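PDB 2JD4: laminin subunit ALPHA-1 from Mus musculus, which probably helps tie the laminin-111 heterotrimer of basement membranes to cell surfaces through its magnesium-binding C-terminal LG4-5 domain pair. Local coordinates for residues V236-S242 with D322-G328. The protein carries 4 engineered substitutions. Numbering follows the deposited sequence.
Sequences VLLGISS and DPIYVGG
Gly239 and Tyr325 are a hydrogen-bonded pair at the middle of an antiparallel strand contact inside the second laminin G domain, a beta sandwich, where residues 236-241 run at 165° to residues 322-326. Each residue gives its N-H to the other's carbonyl: Tyr325 N reaches Gly239 O at 2.9 Å, and Gly239 N reaches Tyr325 O at 3.0 Å on a more bent line. Further along, Gly327 N binds Leu237 O at 2.8 Å from well above the carbonyl plane, just where Leu237 and Leu238 form a classic beta bulge opposite Leu250. Gly327, with a positive phi, follows the last strand residue yet stays close, its CA making a CA-H...O contact with Val236 O.

Leu238, Ile240 and Ile324 pack over one another on one face. Ile240 and Ile324 lie side by side and point the same way, with Ile240 CD1 3.6 Å from Ile324 CG1. With CG1 of Ile324 anti to the carbonyl carbon (chi1 -61°), its CG2 methyl comes 3.9 Å from Leu238 CG; Val212 and Tyr216 also touch Ile324. The Tyr325 side chain leaves from the other face and leads away toward Ala210 and Gln335.

Between Ser241 and Pro323 a water spans the gap, accepting from Ser241 N and donating to Pro323 O, both at 2.8 Å. Ser241 O sits over the face of the Asp322 carboxylate, 3.0 Å from CG, two acceptors without a hydrogen bond. Ser242 OG bonds to Lys244 N and the backbone O of Asp246, a magnesium ligand. The pairing is thus direct and apolar-backed at its centre but water-mediated toward the metal end.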
loop_
_atom_site.group_PDB
_atom_site.type_symbol
_atom_site.label_atom_id
_atom_site.label_comp_id
_atom_site.label_asym_id
_atom_site.label_seq_id
_atom_site.Cartn_x
_atom_site.Cartn_y
_atom_site.Cartn_z
ATOM N N VAL A 236 -2.323 -16.925 10.006
ATOM C CA VAL A 236 -2.736 -15.870 10.915
ATOM C C VAL A 236 -3.056 -14.624 10.094
ATOM O O VAL A 236 -2.326 -14.286 9.171
ATOM C CB VAL A 236 -1.609 -15.522 11.912
ATOM C CG1 VAL A 236 -2.007 -14.300 12.732
ATOM C CG2 VAL A 236 -1.319 -16.725 12.819
ATOM N N LEU A 237 -4.144 -13.942 10.435
ATOM C CA LEU A 237 -4.523 -12.727 9.719
ATOM C C LEU A 237 -4.202 -11.473 10.530
ATOM O O LEU A 237 -3.538 -10.558 10.033
ATOM C CB LEU A 237 -6.020 -12.758 9.378
ATOM C CG LEU A 237 -6.452 -13.807 8.342
ATOM C CD1 LEU A 237 -7.979 -13.893 8.284
ATOM C CD2 LEU A 237 -5.882 -13.431 6.968
ATOM N N LEU A 238 -4.655 -11.433 11.781
ATOM C CA LEU A 238 -4.411 -10.267 12.613
ATOM C C LEU A 238 -4.439 -10.561 14.111
ATOM O O LEU A 238 -5.181 -11.432 14.573
ATOM C CB LEU A 238 -5.438 -9.178 12.266
ATOM C CG LEU A 238 -5.387 -7.798 12.929
ATOM C CD1 LEU A 238 -5.956 -6.757 11.964
ATOM C CD2 LEU A 238 -6.156 -7.813 14.254
ATOM N N GLY A 239 -3.608 -9.829 14.853
ATOM C CA GLY A 239 -3.539 -9.982 16.294
ATOM C C GLY A 239 -3.081 -8.717 17.004
ATOM O O GLY A 239 -2.161 -8.024 16.553
ATOM N N ILE A 240 -3.748 -8.396 18.109
ATOM C CA ILE A 240 -3.393 -7.236 18.927
ATOM C C ILE A 240 -3.423 -7.772 20.353
ATOM O O ILE A 240 -4.491 -8.122 20.861
ATOM C CB ILE A 240 -4.425 -6.096 18.789
ATOM C CG1 ILE A 240 -4.586 -5.715 17.312
ATOM C CG2 ILE A 240 -3.962 -4.878 19.585
ATOM C CD1 ILE A 240 -5.650 -4.657 17.070
ATOM N N SER A 241 -2.265 -7.834 21.001
ATOM C CA SER A 241 -2.210 -8.401 22.344
ATOM C C SER A 241 -1.316 -7.693 23.354
ATOM O O SER A 241 -0.268 -7.148 23.008
ATOM C CB SER A 241 -1.768 -9.863 22.242
ATOM O OG SER A 241 -1.633 -10.459 23.524
ATOM N N SER A 242 -1.749 -7.703 24.612
ATOM C CA SER A 242 -0.959 -7.115 25.687
ATOM C C SER A 242 0.004 -8.234 26.089
ATOM O O SER A 242 -0.174 -9.380 25.678
ATOM C CB SER A 242 -1.847 -6.760 26.878
ATOM O OG SER A 242 -2.410 -7.929 27.449
ATOM N N ASP A 322 -0.948 -2.143 22.354
ATOM C CA ASP A 322 0.159 -2.729 21.621
ATOM C C ASP A 322 0.016 -2.644 20.103
ATOM O O ASP A 322 -1.030 -2.255 19.586
ATOM C CB ASP A 322 0.295 -4.185 22.060
ATOM C CG ASP A 322 0.430 -4.319 23.571
ATOM O OD1 ASP A 322 1.545 -4.596 24.048
ATOM O OD2 ASP A 322 -0.578 -4.131 24.280
ATOM N N PRO A 323 1.086 -2.994 19.370
ATOM C CA PRO A 323 1.052 -2.946 17.906
ATOM C C PRO A 323 0.083 -3.947 17.289
ATOM O O PRO A 323 -0.335 -4.912 17.929
ATOM C CB PRO A 323 2.505 -3.240 17.513
ATOM C CG PRO A 323 3.283 -2.734 18.693
ATOM C CD PRO A 323 2.458 -3.231 19.851
ATOM N N ILE A 324 -0.273 -3.700 16.035
ATOM C CA ILE A 324 -1.171 -4.581 15.309
ATOM C C ILE A 324 -0.321 -5.455 14.394
ATOM O O ILE A 324 0.348 -4.952 13.490
ATOM C CB ILE A 324 -2.165 -3.784 14.435
ATOM C CG1 ILE A 324 -3.035 -2.879 15.313
ATOM C CG2 ILE A 324 -3.044 -4.744 13.639
ATOM C CD1 ILE A 324 -3.970 -1.983 14.516
ATOM N N TYR A 325 -0.343 -6.759 14.635
ATOM C CA TYR A 325 0.422 -7.691 13.819
ATOM C C TYR A 325 -0.451 -8.271 12.722
ATOM O O TYR A 325 -1.509 -8.836 12.992
ATOM C CB TYR A 325 1.023 -8.799 14.695
ATOM C CG TYR A 325 2.288 -8.345 15.394
ATOM C CD1 TYR A 325 2.233 -7.558 16.547
ATOM C CD2 TYR A 325 3.541 -8.604 14.833
ATOM C CE1 TYR A 325 3.400 -7.029 17.118
ATOM C CE2 TYR A 325 4.708 -8.085 15.392
ATOM C CZ TYR A 325 4.630 -7.293 16.532
ATOM O OH TYR A 325 5.778 -6.747 17.063
ATOM N N VAL A 326 -0.003 -8.112 11.478
ATOM C CA VAL A 326 -0.758 -8.596 10.327
ATOM C C VAL A 326 -0.070 -9.729 9.574
ATOM O O VAL A 326 1.098 -9.629 9.217
ATOM C CB VAL A 326 -1.018 -7.448 9.324
ATOM C CG1 VAL A 326 -1.925 -7.939 8.213
ATOM C CG2 VAL A 326 -1.631 -6.245 10.044
ATOM N N GLY A 327 -0.805 -10.813 9.344
ATOM C CA GLY A 327 -0.252 -11.940 8.606
ATOM C C GLY A 327 0.672 -12.884 9.358
ATOM O O GLY A 327 1.194 -13.837 8.765
ATOM N N GLY A 328 0.879 -12.633 10.649
ATOM C CA GLY A 328 1.758 -13.481 11.446
ATOM C C GLY A 328 2.426 -12.706 12.569
ATOM O O GLY A 328 2.031 -11.578 12.863
HETATM O O HOH W 1 0.080 -7.082 19.605
#